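Local coordinates for protein nucleoside phosphorylase, putative (Trypanosoma brucei, PDB 3BJE) that acts as a homodimeric uridine phosphorylase, which cleaves uridine with phosphate into uracil and ribose 1-phosphate, at residues G30-L33 with H34-C37; N99-I102 with V103-I107; E106-A109 with L110-D114; R54-V57 with I58-Y61; K36-S39 with D40-A43. All coordinates share one frame; numbering follows the deposited sequence.

Contact 1. Residues G30-L33 with H34-C37; sequences GTTL and HLKC. With R1P (1-O-phosphono-alpha-D-ribofuranose), chain E.
Thr32 OG1 gives its proton to Leu35 O over 2.6 Å, the shortest hydrogen bond across this loop, and the hydroxyl lies in the plane of that carbonyl. With chi1 at 37°, OG1 sits between the backbone N and the carbonyl carbon of its own residue, which turns it into the bend. The chain folds back sharply here: the directions of 30-33 and 34-37 differ by 155°. Farther on, Lys36 is the centre of an inverse gamma turn. On the packed side, Leu33 lies over one face of the His34 imidazole in a CH-pi contact, its CG 4.2 Å from the ring centroid and 26° off the normal. At the ring's edge, His34 NE2 meets O5 of a ribose 1-phosphate at 2.7 Å, with the oxygen in the ring plane. Phe250 of the second subunit packs edge-to-face on the same ring, while ND1, the other ring nitrogen, bonds to Glu106.

The looser side is only partly covered and carries a water. The Lys36 chain, bent at chi2, returns to the loop and places NZ 3.1 Å from Leu33 O, well above the carbonyl plane; a weaker bond reaches Thr32 O. A water bridges NZ to Thr31 OG1, which Asp29 also holds. The ammonium thus collects backbone carbonyls on this side, whereas the imidazole is fixed at both nitrogens. The carboxylate at ND1 would hold the ring's rotation and keep NE2 directed at O5, consistent with a role in orienting the ribose of the pocket that the two subunits share.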
loop_
_atom_site.group_PDB
_atom_site.type_symbol
_atom_site.label_atom_id
_atom_site.label_comp_id
_atom_site.label_asym_id
_atom_site.label_seq_id
_atom_site.Cartn_x
_atom_site.Cartn_y
_atom_site.Cartn_z
ATOM N N GLY A 30 15.113 -15.817 -13.216
ATOM C CA GLY A 30 15.231 -16.128 -11.794
ATOM C C GLY A 30 14.842 -14.985 -10.864
ATOM O O GLY A 30 15.196 -15.003 -9.674
ATOM N N THR A 31 14.146 -13.975 -11.393
ATOM C CA THR A 31 13.650 -12.871 -10.554
ATOM C C THR A 31 12.211 -13.092 -10.100
ATOM O O THR A 31 11.406 -13.693 -10.802
ATOM C CB THR A 31 13.704 -11.489 -11.255
ATOM O OG1 THR A 31 12.828 -11.481 -12.389
ATOM C CG2 THR A 31 15.116 -11.159 -11.691
ATOM N N THR A 32 11.921 -12.595 -8.908
ATOM C CA THR A 32 10.567 -12.485 -8.398
ATOM C C THR A 32 9.798 -11.383 -9.159
ATOM O O THR A 32 10.370 -10.658 -10.001
ATOM C CB THR A 32 10.569 -12.268 -6.868
ATOM O OG1 THR A 32 11.655 -11.417 -6.466
ATOM C CG2 THR A 32 10.721 -13.605 -6.167
ATOM N N LEU A 33 8.499 -11.285 -8.900
ATOM C CA LEU A 33 7.597 -10.488 -9.729
ATOM C C LEU A 33 7.712 -8.976 -9.567
ATOM O O LEU A 33 7.620 -8.243 -10.558
ATOM C CB LEU A 33 6.161 -10.908 -9.460
ATOM C CG LEU A 33 5.064 -10.352 -10.340
ATOM C CD1 LEU A 33 5.341 -10.650 -11.824
ATOM C CD2 LEU A 33 3.730 -10.966 -9.915
ATOM N N HIS A 34 7.887 -8.512 -8.342
ATOM C CA HIS A 34 7.929 -7.070 -8.051
ATOM C C HIS A 34 9.336 -6.599 -7.756
ATOM O O HIS A 34 9.819 -5.636 -8.347
ATOM C CB HIS A 34 6.994 -6.731 -6.874
ATOM C CG HIS A 34 5.564 -7.089 -7.138
ATOM N ND1 HIS A 34 5.031 -8.326 -6.856
ATOM C CD2 HIS A 34 4.556 -6.360 -7.676
ATOM C CE1 HIS A 34 3.765 -8.356 -7.247
ATOM N NE2 HIS A 34 3.450 -7.165 -7.729
ATOM N N LEU A 35 9.979 -7.284 -6.821
ATOM C CA LEU A 35 11.395 -7.111 -6.528
ATOM C C LEU A 35 12.190 -7.884 -7.580
ATOM O O LEU A 35 12.152 -9.117 -7.623
ATOM C CB LEU A 35 11.692 -7.620 -5.119
ATOM C CG LEU A 35 13.161 -7.709 -4.731
ATOM C CD1 LEU A 35 13.847 -6.306 -4.671
ATOM C CD2 LEU A 35 13.276 -8.476 -3.417
ATOM N N LYS A 36 12.868 -7.153 -8.460
ATOM C CA LYS A 36 13.530 -7.761 -9.606
ATOM C C LYS A 36 14.967 -8.114 -9.286
ATOM O O LYS A 36 15.917 -7.620 -9.894
ATOM C CB LYS A 36 13.413 -6.838 -10.822
ATOM C CG LYS A 36 11.980 -6.646 -11.293
ATOM C CD LYS A 36 11.348 -7.977 -11.692
ATOM C CE LYS A 36 10.160 -7.802 -12.596
ATOM N NZ LYS A 36 9.494 -9.120 -12.836
ATOM N N CYS A 37 15.096 -9.020 -8.327
ATOM C CA CYS A 37 16.371 -9.425 -7.756
ATOM C C CYS A 37 16.460 -10.940 -7.838
ATOM O O CYS A 37 15.442 -11.628 -7.745
ATOM C CB CYS A 37 16.418 -8.965 -6.303
ATOM S SG CYS A 37 17.951 -9.273 -5.456
HETATM C C5 R1P E . 0.208 -5.957 -8.094
HETATM O O5 R1P E . 1.153 -6.506 -9.016
HETATM C C4 R1P E . -0.325 -4.638 -8.645
HETATM O O4 R1P E . -0.902 -4.800 -9.952
HETATM C C1 R1P E . -2.293 -4.468 -9.978
HETATM C C2 R1P E . -2.679 -4.580 -8.497
HETATM O O2 R1P E . -3.917 -3.926 -8.158
HETATM C C3 R1P E . -1.434 -4.054 -7.783
HETATM O O3 R1P E . -1.346 -2.621 -7.812
HETATM O O1 R1P E . -2.581 -3.188 -10.637
HETATM P P R1P E . -1.564 -2.236 -11.475
HETATM O O1P R1P E . -0.602 -1.839 -10.330
HETATM O O2P R1P E . -2.389 -1.059 -11.971
HETATM O O3P R1P E . -1.010 -3.117 -12.550
HETATM O O HOH W 1 10.166 -11.972 -12.968
#

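Contact 2. Residues N99-I102 with V103-I107; sequences NIEI and VLNEI. With CA (calcium ion), chain G.
Glu101 O is gripped twice by Asn105, from opposite faces of its carbonyl plane: the side-chain ND2 donates at 2.8 Å and the backbone N at 3.2 Å. The accepting oxygen lies only 6° out of the Asn105 amide plane, and the ND2 bond is nearly straight at 168°. This side-chain bond is added to the regular i to i+4 ladder of helix 97-112, in which Leu104 N also donates to Ile100 O at 2.8 Å. The Glu101 carboxylate is turned 54° from the amide, and Tyr177 OH bonds to both groups.

On another side of the helix, Ile100 and Leu104 lie side by side and point the same way, with CG2 of Ile100 3.7 Å from CD1 of Leu104. Ile102 and Glu106 repeat that pattern, Ile102 CG2 resting 3.8 Å from Glu106 OE2. Tyr251 of the second subunit also bonds to that oxygen.

At the start of the segment, Asn99 OD1 binds calcium at 2.4 Å. Six of the ion's eight ligand atoms are Met95 O, Asp98 OD1 and Asn99 OD1 from each subunit. Asn99 ND2 bonds to Thr93 O and Glu75, which would hold the amide with its oxygen toward the metal. Calcium thus links the two subunits directly, at the starts of their two copies of helix 97-112.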
loop_
_atom_site.group_PDB
_atom_site.type_symbol
_atom_site.label_atom_id
_atom_site.label_comp_id
_atom_site.label_asym_id
_atom_site.label_seq_id
_atom_site.Cartn_x
_atom_site.Cartn_y
_atom_site.Cartn_z
ATOM N N ASN A 99 2.609 -3.416 0.517
ATOM C CA ASN A 99 3.896 -3.443 -0.204
ATOM C C ASN A 99 4.920 -4.301 0.533
ATOM O O ASN A 99 5.717 -5.035 -0.075
ATOM C CB ASN A 99 4.426 -2.028 -0.398
ATOM C CG ASN A 99 3.616 -1.234 -1.415
ATOM O OD1 ASN A 99 2.373 -1.154 -1.342
ATOM N ND2 ASN A 99 4.322 -0.642 -2.379
ATOM N N ILE A 100 4.908 -4.199 1.863
ATOM C CA ILE A 100 5.768 -5.034 2.699
ATOM C C ILE A 100 5.453 -6.518 2.488
ATOM O O ILE A 100 6.361 -7.349 2.353
ATOM C CB ILE A 100 5.657 -4.643 4.218
ATOM C CG1 ILE A 100 6.190 -3.222 4.500
ATOM C CG2 ILE A 100 6.385 -5.683 5.078
ATOM C CD1 ILE A 100 7.599 -2.934 3.995
ATOM N N GLU A 101 4.166 -6.843 2.471
ATOM C CA GLU A 101 3.733 -8.228 2.303
ATOM C C GLU A 101 4.303 -8.760 0.974
ATOM O O GLU A 101 4.828 -9.870 0.909
ATOM C CB GLU A 101 2.205 -8.309 2.349
ATOM C CG GLU A 101 1.639 -9.747 2.422
ATOM C CD GLU A 101 1.085 -10.317 1.107
ATOM O OE1 GLU A 101 1.360 -9.724 0.018
ATOM O OE2 GLU A 101 0.391 -11.356 1.157
ATOM N N ILE A 102 4.231 -7.941 -0.071
ATOM C CA ILE A 102 4.805 -8.327 -1.355
ATOM C C ILE A 102 6.306 -8.588 -1.241
ATOM O O ILE A 102 6.821 -9.646 -1.610
ATOM C CB ILE A 102 4.541 -7.239 -2.399
ATOM C CG1 ILE A 102 3.062 -7.261 -2.797
ATOM C CG2 ILE A 102 5.431 -7.460 -3.645
ATOM C CD1 ILE A 102 2.624 -6.060 -3.621
ATOM N N VAL A 103 7.032 -7.602 -0.748
ATOM C CA VAL A 103 8.482 -7.687 -0.747
ATOM C C VAL A 103 9.003 -8.800 0.179
ATOM O O VAL A 103 9.976 -9.497 -0.171
ATOM C CB VAL A 103 9.092 -6.313 -0.400
ATOM C CG1 VAL A 103 10.618 -6.395 -0.261
ATOM C CG2 VAL A 103 8.742 -5.305 -1.500
ATOM N N LEU A 104 8.418 -8.944 1.376
ATOM C CA LEU A 104 8.857 -10.027 2.265
ATOM C C LEU A 104 8.571 -11.427 1.701
ATOM O O LEU A 104 9.391 -12.337 1.896
ATOM C CB LEU A 104 8.285 -9.895 3.676
ATOM C CG LEU A 104 8.987 -8.870 4.569
ATOM C CD1 LEU A 104 8.222 -8.801 5.890
ATOM C CD2 LEU A 104 10.457 -9.184 4.799
ATOM N N ASN A 105 7.439 -11.630 1.023
ATOM C CA ASN A 105 7.189 -12.920 0.362
ATOM C C ASN A 105 8.257 -13.212 -0.689
ATOM O O ASN A 105 8.741 -14.345 -0.795
ATOM C CB ASN A 105 5.808 -12.919 -0.298
ATOM C CG ASN A 105 4.733 -13.432 0.620
ATOM O OD1 ASN A 105 4.463 -14.633 0.627
ATOM N ND2 ASN A 105 4.137 -12.543 1.417
ATOM N N GLU A 106 8.635 -12.182 -1.439
ATOM C CA GLU A 106 9.605 -12.359 -2.500
ATOM C C GLU A 106 11.020 -12.566 -1.953
ATOM O O GLU A 106 11.742 -13.425 -2.461
ATOM C CB GLU A 106 9.479 -11.231 -3.531
ATOM C CG GLU A 106 8.103 -11.274 -4.186
ATOM C CD GLU A 106 7.873 -10.248 -5.269
ATOM O OE1 GLU A 106 8.781 -9.452 -5.575
ATOM O OE2 GLU A 106 6.759 -10.237 -5.826
ATOM N N ILE A 107 11.382 -11.835 -0.896
ATOM C CA ILE A 107 12.649 -12.109 -0.186
ATOM C C ILE A 107 12.672 -13.557 0.344
ATOM O O ILE A 107 13.686 -14.264 0.247
ATOM C CB ILE A 107 12.885 -11.095 0.962
ATOM C CG1 ILE A 107 13.244 -9.710 0.396
ATOM C CG2 ILE A 107 13.979 -11.605 1.936
ATOM C CD1 ILE A 107 13.120 -8.578 1.435
HETATM CA CA CA G . 0.615 0.349 -0.584
#

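Contact 3. Residues E106-A109 with L110-D114; sequences EIHA and LKEYD
A chi1 of -177° swings the His108 ring anti to its backbone N and along the helix toward Glu112, whose own CG lies anti to the carbonyl carbon with the chain extended beyond it. One turn apart, the two side chains cross at a slant, and Glu112 OE2 comes to the edge of the imidazole, in its plane, 3.3 Å from CE1. The carboxylate plane stands almost perpendicular to the ring, at 89°. Tyr307 OH links the pair by bonding to both His108 ND1 and Glu112 OE2, and Arg123 forms a salt bridge to the same carboxylate oxygen. His108 NE2 turns to the backbone N of Arg260 in the second subunit.

Beneath these side chains the helix runs out. Leu110 N bonds to Glu106 O at 2.8 Å and Lys111 N to Ile107 O at 2.9 Å. Glu112 N still reaches His108 O at 2.8 Å, though the angle at its hydrogen has fallen to 140°. Tyr113 N closes the series on Ala109 O at 2.9 Å, although Tyr113 is the first residue to leave helical backbone angles. Its CB packs loosely on Ala109 CB, 4.5 Å away.

Residues 106-114 therefore form the junction where helix 97-112 passes into strand 113-114, which pairs antiparallel with strand 119-120. Trp120 of that partner strand touches Ala109 and Glu112 and meets the Tyr113 ring edge-to-face, while Ile107 faces strand 45-49.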
loop_
_atom_site.group_PDB
_atom_site.type_symbol
_atom_site.label_atom_id
_atom_site.label_comp_id
_atom_site.label_asym_id
_atom_site.label_seq_id
_atom_site.Cartn_x
_atom_site.Cartn_y
_atom_site.Cartn_z
ATOM N N GLU A 106 8.635 -12.182 -1.439
ATOM C CA GLU A 106 9.605 -12.359 -2.500
ATOM C C GLU A 106 11.020 -12.566 -1.953
ATOM O O GLU A 106 11.742 -13.425 -2.461
ATOM C CB GLU A 106 9.479 -11.231 -3.531
ATOM C CG GLU A 106 8.103 -11.274 -4.186
ATOM C CD GLU A 106 7.873 -10.248 -5.269
ATOM O OE1 GLU A 106 8.781 -9.452 -5.575
ATOM O OE2 GLU A 106 6.759 -10.237 -5.826
ATOM N N ILE A 107 11.382 -11.835 -0.896
ATOM C CA ILE A 107 12.649 -12.109 -0.186
ATOM C C ILE A 107 12.672 -13.557 0.344
ATOM O O ILE A 107 13.686 -14.264 0.247
ATOM C CB ILE A 107 12.885 -11.095 0.962
ATOM C CG1 ILE A 107 13.244 -9.710 0.396
ATOM C CG2 ILE A 107 13.979 -11.605 1.936
ATOM C CD1 ILE A 107 13.120 -8.578 1.435
ATOM N N HIS A 108 11.557 -13.988 0.940
ATOM C CA HIS A 108 11.436 -15.381 1.413
ATOM C C HIS A 108 11.720 -16.393 0.324
ATOM O O HIS A 108 12.531 -17.300 0.537
ATOM C CB HIS A 108 10.061 -15.607 2.050
ATOM C CG HIS A 108 9.871 -16.973 2.618
ATOM N ND1 HIS A 108 10.813 -17.568 3.425
ATOM C CD2 HIS A 108 8.855 -17.863 2.495
ATOM C CE1 HIS A 108 10.386 -18.775 3.769
ATOM N NE2 HIS A 108 9.205 -18.979 3.214
ATOM N N ALA A 109 11.114 -16.201 -0.846
ATOM C CA ALA A 109 11.368 -17.074 -1.984
ATOM C C ALA A 109 12.819 -16.976 -2.480
ATOM O O ALA A 109 13.463 -17.988 -2.764
ATOM C CB ALA A 109 10.364 -16.769 -3.128
ATOM N N LEU A 110 13.355 -15.763 -2.572
ATOM C CA LEU A 110 14.743 -15.625 -3.010
ATOM C C LEU A 110 15.745 -16.320 -2.077
ATOM O O LEU A 110 16.756 -16.883 -2.534
ATOM C CB LEU A 110 15.105 -14.162 -3.197
ATOM C CG LEU A 110 14.404 -13.483 -4.375
ATOM C CD1 LEU A 110 14.681 -11.992 -4.334
ATOM C CD2 LEU A 110 14.858 -14.049 -5.709
ATOM N N LYS A 111 15.469 -16.287 -0.777
ATOM C CA LYS A 111 16.377 -16.895 0.191
ATOM C C LYS A 111 16.158 -18.381 0.401
ATOM O O LYS A 111 17.113 -19.113 0.677
ATOM C CB LYS A 111 16.301 -16.154 1.513
ATOM C CG LYS A 111 17.006 -14.803 1.431
ATOM C CD LYS A 111 18.541 -14.949 1.462
ATOM C CE LYS A 111 19.238 -13.666 1.038
ATOM N NZ LYS A 111 20.720 -13.800 1.001
ATOM N N GLU A 112 14.913 -18.839 0.305
ATOM C CA GLU A 112 14.596 -20.211 0.730
ATOM C C GLU A 112 13.998 -21.122 -0.346
ATOM O O GLU A 112 13.844 -22.329 -0.112
ATOM C CB GLU A 112 13.716 -20.182 1.971
ATOM C CG GLU A 112 14.393 -19.564 3.170
ATOM C CD GLU A 112 13.614 -19.758 4.451
ATOM O OE1 GLU A 112 13.306 -20.932 4.794
ATOM O OE2 GLU A 112 13.351 -18.747 5.140
ATOM N N TYR A 113 13.675 -20.584 -1.526
ATOM C CA TYR A 113 13.303 -21.447 -2.644
ATOM C C TYR A 113 14.527 -21.656 -3.528
ATOM O O TYR A 113 15.062 -20.704 -4.107
ATOM C CB TYR A 113 12.125 -20.894 -3.458
ATOM C CG TYR A 113 11.652 -21.880 -4.505
ATOM C CD1 TYR A 113 10.996 -23.044 -4.139
ATOM C CD2 TYR A 113 11.905 -21.669 -5.860
ATOM C CE1 TYR A 113 10.575 -23.955 -5.086
ATOM C CE2 TYR A 113 11.486 -22.588 -6.823
ATOM C CZ TYR A 113 10.826 -23.724 -6.421
ATOM O OH TYR A 113 10.412 -24.644 -7.358
ATOM N N ASP A 114 14.992 -22.901 -3.577
ATOM C CA ASP A 114 16.124 -23.266 -4.409
ATOM C C ASP A 114 15.631 -23.491 -5.838
ATOM O O ASP A 114 15.052 -24.539 -6.153
ATOM C CB ASP A 114 16.802 -24.512 -3.830
ATOM C CG ASP A 114 18.044 -24.902 -4.580
ATOM O OD1 ASP A 114 18.237 -24.431 -5.718
ATOM O OD2 ASP A 114 18.822 -25.700 -4.025
#

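Contact 4. Residues R54-V57 with I58-Y61; sequences RVDV and ISGY. With R1P (1-O-phosphono-alpha-D-ribofuranose), chain C.
Arg54 and Ile58 lie one turn apart and slant across each other, CG of the arginine 4.1 Å from CD1 of the isoleucine. Beyond that touch the Arg54 chain bends at chi3 (-51°) and carries its guanidinium to the phosphate of a ribose 1-phosphate. The phosphorus lies at the edge of the guanidinium, in its plane, and two nearly straight bonds form side by side: NH2 to O3P at 2.8 Å and NH1 to O2P at 3.0 Å. Such a paired grip fixes the rotation of the flat group against the anion.

Tyr61 approaches Val57 with its ring edge rather than its face, bringing CD1 to 3.1 Å from Val57 O; Val57 CG1 touches CE1 more distantly. On the solvent side, a water joins Asp56 OD1, at 2.6 Å, to Ser59 OG, at 2.7 Å. Asp56 also makes a salt bridge to Arg77. The backbone beneath is helical, with Ser59 N on Val55 O at 2.9 Å and a less straight bond from Gly60 N to Asp56 O.

Helix 54-59 rests through Val55 and Ile58 on strands 45-49 and 86-92, which run parallel to each other. Val57 and Tyr61 instead turn to helix 329-348 near the end of the chain.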
loop_
_atom_site.group_PDB
_atom_site.type_symbol
_atom_site.label_atom_id
_atom_site.label_comp_id
_atom_site.label_asym_id
_atom_site.label_seq_id
_atom_site.Cartn_x
_atom_site.Cartn_y
_atom_site.Cartn_z
ATOM N N ARG A 54 15.408 7.224 -1.794
ATOM C CA ARG A 54 16.363 7.046 -0.689
ATOM C C ARG A 54 17.387 5.934 -0.959
ATOM O O ARG A 54 18.388 5.815 -0.249
ATOM C CB ARG A 54 15.613 6.765 0.621
ATOM C CG ARG A 54 16.456 6.981 1.894
ATOM C CD ARG A 54 15.628 6.910 3.196
ATOM N NE ARG A 54 14.446 7.772 3.132
ATOM C CZ ARG A 54 13.203 7.414 3.456
ATOM N NH1 ARG A 54 12.919 6.204 3.929
ATOM N NH2 ARG A 54 12.220 8.290 3.303
ATOM N N VAL A 55 17.136 5.112 -1.973
ATOM C CA VAL A 55 18.007 3.990 -2.291
ATOM C C VAL A 55 19.395 4.500 -2.695
ATOM O O VAL A 55 20.411 3.998 -2.222
ATOM C CB VAL A 55 17.412 3.107 -3.413
ATOM C CG1 VAL A 55 18.450 2.141 -3.969
ATOM C CG2 VAL A 55 16.188 2.329 -2.891
ATOM N N ASP A 56 19.432 5.507 -3.555
ATOM C CA ASP A 56 20.721 6.056 -3.999
ATOM C C ASP A 56 21.474 6.788 -2.903
ATOM O O ASP A 56 22.709 6.776 -2.876
ATOM C CB ASP A 56 20.519 6.976 -5.195
ATOM C CG ASP A 56 20.212 6.209 -6.462
ATOM O OD1 ASP A 56 20.344 4.970 -6.452
ATOM O OD2 ASP A 56 19.861 6.843 -7.466
ATOM N N VAL A 57 20.739 7.409 -1.988
ATOM C CA VAL A 57 21.358 8.091 -0.867
ATOM C C VAL A 57 22.072 7.062 0.016
ATOM O O VAL A 57 23.230 7.250 0.412
ATOM C CB VAL A 57 20.335 8.906 -0.029
ATOM C CG1 VAL A 57 21.076 9.763 0.989
ATOM C CG2 VAL A 57 19.446 9.770 -0.930
ATOM N N ILE A 58 21.391 5.959 0.301
ATOM C CA ILE A 58 21.947 4.900 1.128
ATOM C C ILE A 58 23.110 4.186 0.430
ATOM O O ILE A 58 24.143 3.945 1.036
ATOM C CB ILE A 58 20.866 3.886 1.551
ATOM C CG1 ILE A 58 19.905 4.572 2.518
ATOM C CG2 ILE A 58 21.493 2.667 2.213
ATOM C CD1 ILE A 58 18.703 3.716 2.911
ATOM N N SER A 59 22.957 3.852 -0.838
ATOM C CA SER A 59 23.999 3.057 -1.509
ATOM C C SER A 59 25.283 3.855 -1.650
ATOM O O SER A 59 26.362 3.274 -1.778
ATOM C CB SER A 59 23.540 2.531 -2.867
ATOM O OG SER A 59 23.373 3.572 -3.796
ATOM N N GLY A 60 25.169 5.178 -1.604
ATOM C CA GLY A 60 26.341 6.052 -1.611
ATOM C C GLY A 60 27.237 5.856 -0.401
ATOM O O GLY A 60 28.407 6.219 -0.436
ATOM N N TYR A 61 26.689 5.289 0.670
ATOM C CA TYR A 61 27.451 4.988 1.886
ATOM C C TYR A 61 28.083 3.599 1.863
ATOM O O TYR A 61 28.865 3.268 2.746
ATOM C CB TYR A 61 26.560 5.114 3.134
ATOM C CG TYR A 61 26.193 6.538 3.456
ATOM C CD1 TYR A 61 25.082 7.129 2.887
ATOM C CD2 TYR A 61 26.971 7.301 4.324
ATOM C CE1 TYR A 61 24.738 8.442 3.164
ATOM C CE2 TYR A 61 26.637 8.624 4.616
ATOM C CZ TYR A 61 25.516 9.186 4.032
ATOM O OH TYR A 61 25.180 10.495 4.309
HETATM C C5 R1P C . 4.172 8.302 3.747
HETATM O O5 R1P C . 4.561 9.649 3.437
HETATM C C4 R1P C . 5.376 7.380 3.724
HETATM O O4 R1P C . 6.455 7.899 4.521
HETATM C C1 R1P C . 6.808 6.976 5.558
HETATM C C2 R1P C . 5.530 6.139 5.740
HETATM O O2 R1P C . 5.665 4.893 6.464
HETATM C C3 R1P C . 5.054 6.008 4.291
HETATM O O3 R1P C . 5.796 5.021 3.555
HETATM O O1 R1P C . 8.019 6.201 5.269
HETATM P P R1P C . 9.064 6.372 4.048
HETATM O O1P R1P C . 8.148 6.014 2.869
HETATM O O2P R1P C . 10.131 5.329 4.334
HETATM O O3P R1P C . 9.543 7.786 3.979
HETATM O O HOH W 2 21.732 2.813 -5.821
#

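Contact 5. Residues K36-S39 with D40-A43; sequences KCKS and DELA
Glu41 folds back over Lys38 and meets it at three levels. Its OE1 accepts the backbone N of Lys38 at 3.0 Å, on the anti side of the carboxylate and 28° out of its plane. The same oxygen rests 3.4 Å from Lys38 CG, so the aliphatic chain runs past the carboxylate. At its end, the lysine bends at chi4 (77°) to bring NZ within 3.6 Å of OE2 in a long salt bridge. The two side chains pass each other at a slant.

The turn that brings them together is a short 3-10 segment. Glu41 N bonds back to Lys38 O at 2.9 Å, the donor standing 53° above the carbonyl plane, and a weak bond from Leu42 N to Ser39 O follows. Below the turn Cys37 SG touches CB of both Glu41 and Leu42, each at 3.8 Å. A water donates to Lys36 O and to Glu41 OE1, tying the carboxylate to the backbone of Lys36.

Farther out, Ser39 OG bonds to Leu110 O of helix 97-112, and Leu42 O receives Lys111 NZ. The Leu42 side chain packs against that helix and strand 86-92. Glu41 OE1 thus accepts from both a backbone amide and a water while OE2 faces the ammonium; this would probably stabilise the ionised carboxylate and keep the turn closed just before strand 45-49.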
loop_
_atom_site.group_PDB
_atom_site.type_symbol
_atom_site.label_atom_id
_atom_site.label_comp_id
_atom_site.label_asym_id
_atom_site.label_seq_id
_atom_site.Cartn_x
_atom_site.Cartn_y
_atom_site.Cartn_z
ATOM N N LYS A 36 12.868 -7.153 -8.460
ATOM C CA LYS A 36 13.530 -7.761 -9.606
ATOM C C LYS A 36 14.967 -8.114 -9.286
ATOM O O LYS A 36 15.917 -7.620 -9.894
ATOM C CB LYS A 36 13.413 -6.838 -10.822
ATOM C CG LYS A 36 11.980 -6.646 -11.293
ATOM C CD LYS A 36 11.348 -7.977 -11.692
ATOM C CE LYS A 36 10.160 -7.802 -12.596
ATOM N NZ LYS A 36 9.494 -9.120 -12.836
ATOM N N CYS A 37 15.096 -9.020 -8.327
ATOM C CA CYS A 37 16.371 -9.425 -7.756
ATOM C C CYS A 37 16.460 -10.940 -7.838
ATOM O O CYS A 37 15.442 -11.628 -7.745
ATOM C CB CYS A 37 16.418 -8.965 -6.303
ATOM S SG CYS A 37 17.951 -9.273 -5.456
ATOM N N LYS A 38 17.668 -11.455 -8.068
ATOM C CA LYS A 38 17.897 -12.902 -8.147
ATOM C C LYS A 38 18.475 -13.360 -6.822
ATOM O O LYS A 38 19.026 -12.545 -6.082
ATOM C CB LYS A 38 18.875 -13.226 -9.286
ATOM C CG LYS A 38 18.523 -12.566 -10.604
ATOM C CD LYS A 38 19.370 -13.110 -11.748
ATOM C CE LYS A 38 19.124 -12.329 -13.032
ATOM N NZ LYS A 38 19.823 -11.011 -13.002
ATOM N N SER A 39 18.383 -14.654 -6.513
ATOM C CA SER A 39 18.852 -15.151 -5.206
ATOM C C SER A 39 20.277 -14.691 -4.883
ATOM O O SER A 39 20.557 -14.249 -3.766
ATOM C CB SER A 39 18.807 -16.671 -5.137
ATOM O OG SER A 39 17.474 -17.158 -5.147
ATOM N N ASP A 40 21.172 -14.801 -5.862
ATOM C CA ASP A 40 22.585 -14.533 -5.604
ATOM C C ASP A 40 22.927 -13.047 -5.547
ATOM O O ASP A 40 24.075 -12.691 -5.290
ATOM C CB ASP A 40 23.517 -15.300 -6.569
ATOM C CG ASP A 40 23.463 -14.813 -8.018
ATOM O OD1 ASP A 40 22.696 -13.897 -8.371
ATOM O OD2 ASP A 40 24.223 -15.390 -8.833
ATOM N N GLU A 41 21.932 -12.196 -5.785
ATOM C CA GLU A 41 22.097 -10.745 -5.720
ATOM C C GLU A 41 21.606 -10.113 -4.431
ATOM O O GLU A 41 21.771 -8.925 -4.257
ATOM C CB GLU A 41 21.341 -10.084 -6.860
ATOM C CG GLU A 41 21.893 -10.454 -8.201
ATOM C CD GLU A 41 21.096 -9.872 -9.354
ATOM O OE1 GLU A 41 19.857 -9.748 -9.238
ATOM O OE2 GLU A 41 21.731 -9.546 -10.376
ATOM N N LEU A 42 20.992 -10.903 -3.553
ATOM C CA LEU A 42 20.354 -10.387 -2.350
ATOM C C LEU A 42 21.179 -10.776 -1.123
ATOM O O LEU A 42 21.437 -11.959 -0.907
ATOM C CB LEU A 42 18.949 -10.974 -2.238
ATOM C CG LEU A 42 18.123 -10.570 -1.013
ATOM C CD1 LEU A 42 17.903 -9.072 -1.024
ATOM C CD2 LEU A 42 16.802 -11.349 -1.035
ATOM N N ALA A 43 21.576 -9.786 -0.323
ATOM C CA ALA A 43 22.313 -10.027 0.925
ATOM C C ALA A 43 21.377 -10.525 2.034
ATOM O O ALA A 43 20.166 -10.345 1.965
ATOM C CB ALA A 43 23.025 -8.749 1.377
HETATM O O HOH W 3 18.410 -8.249 -11.037
#

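In the fold
Contacts 1, 2, 3 and 5 form one connected patch, in which the loop 30-43 lies along helix 97-112. Glu106, shared by contacts 2 and 3, ties the helix to contact 1: its OE2 is 2.8 Å from His34 ND1 and its OE1 2.8 Å from Leu35 N. Contact 5 is fastened to contact 3 by Ser39 OG on Leu110 O at 2.7 Å. Contact 4 stands apart, its centre about 20 Å from that of contact 1. The dimer nevertheless unites them, since each ribose 1-phosphate is held by Arg54 of one subunit and His34 of the other. The calcium ion bound in contact 2 lies about 11 Å from the His34 side chain.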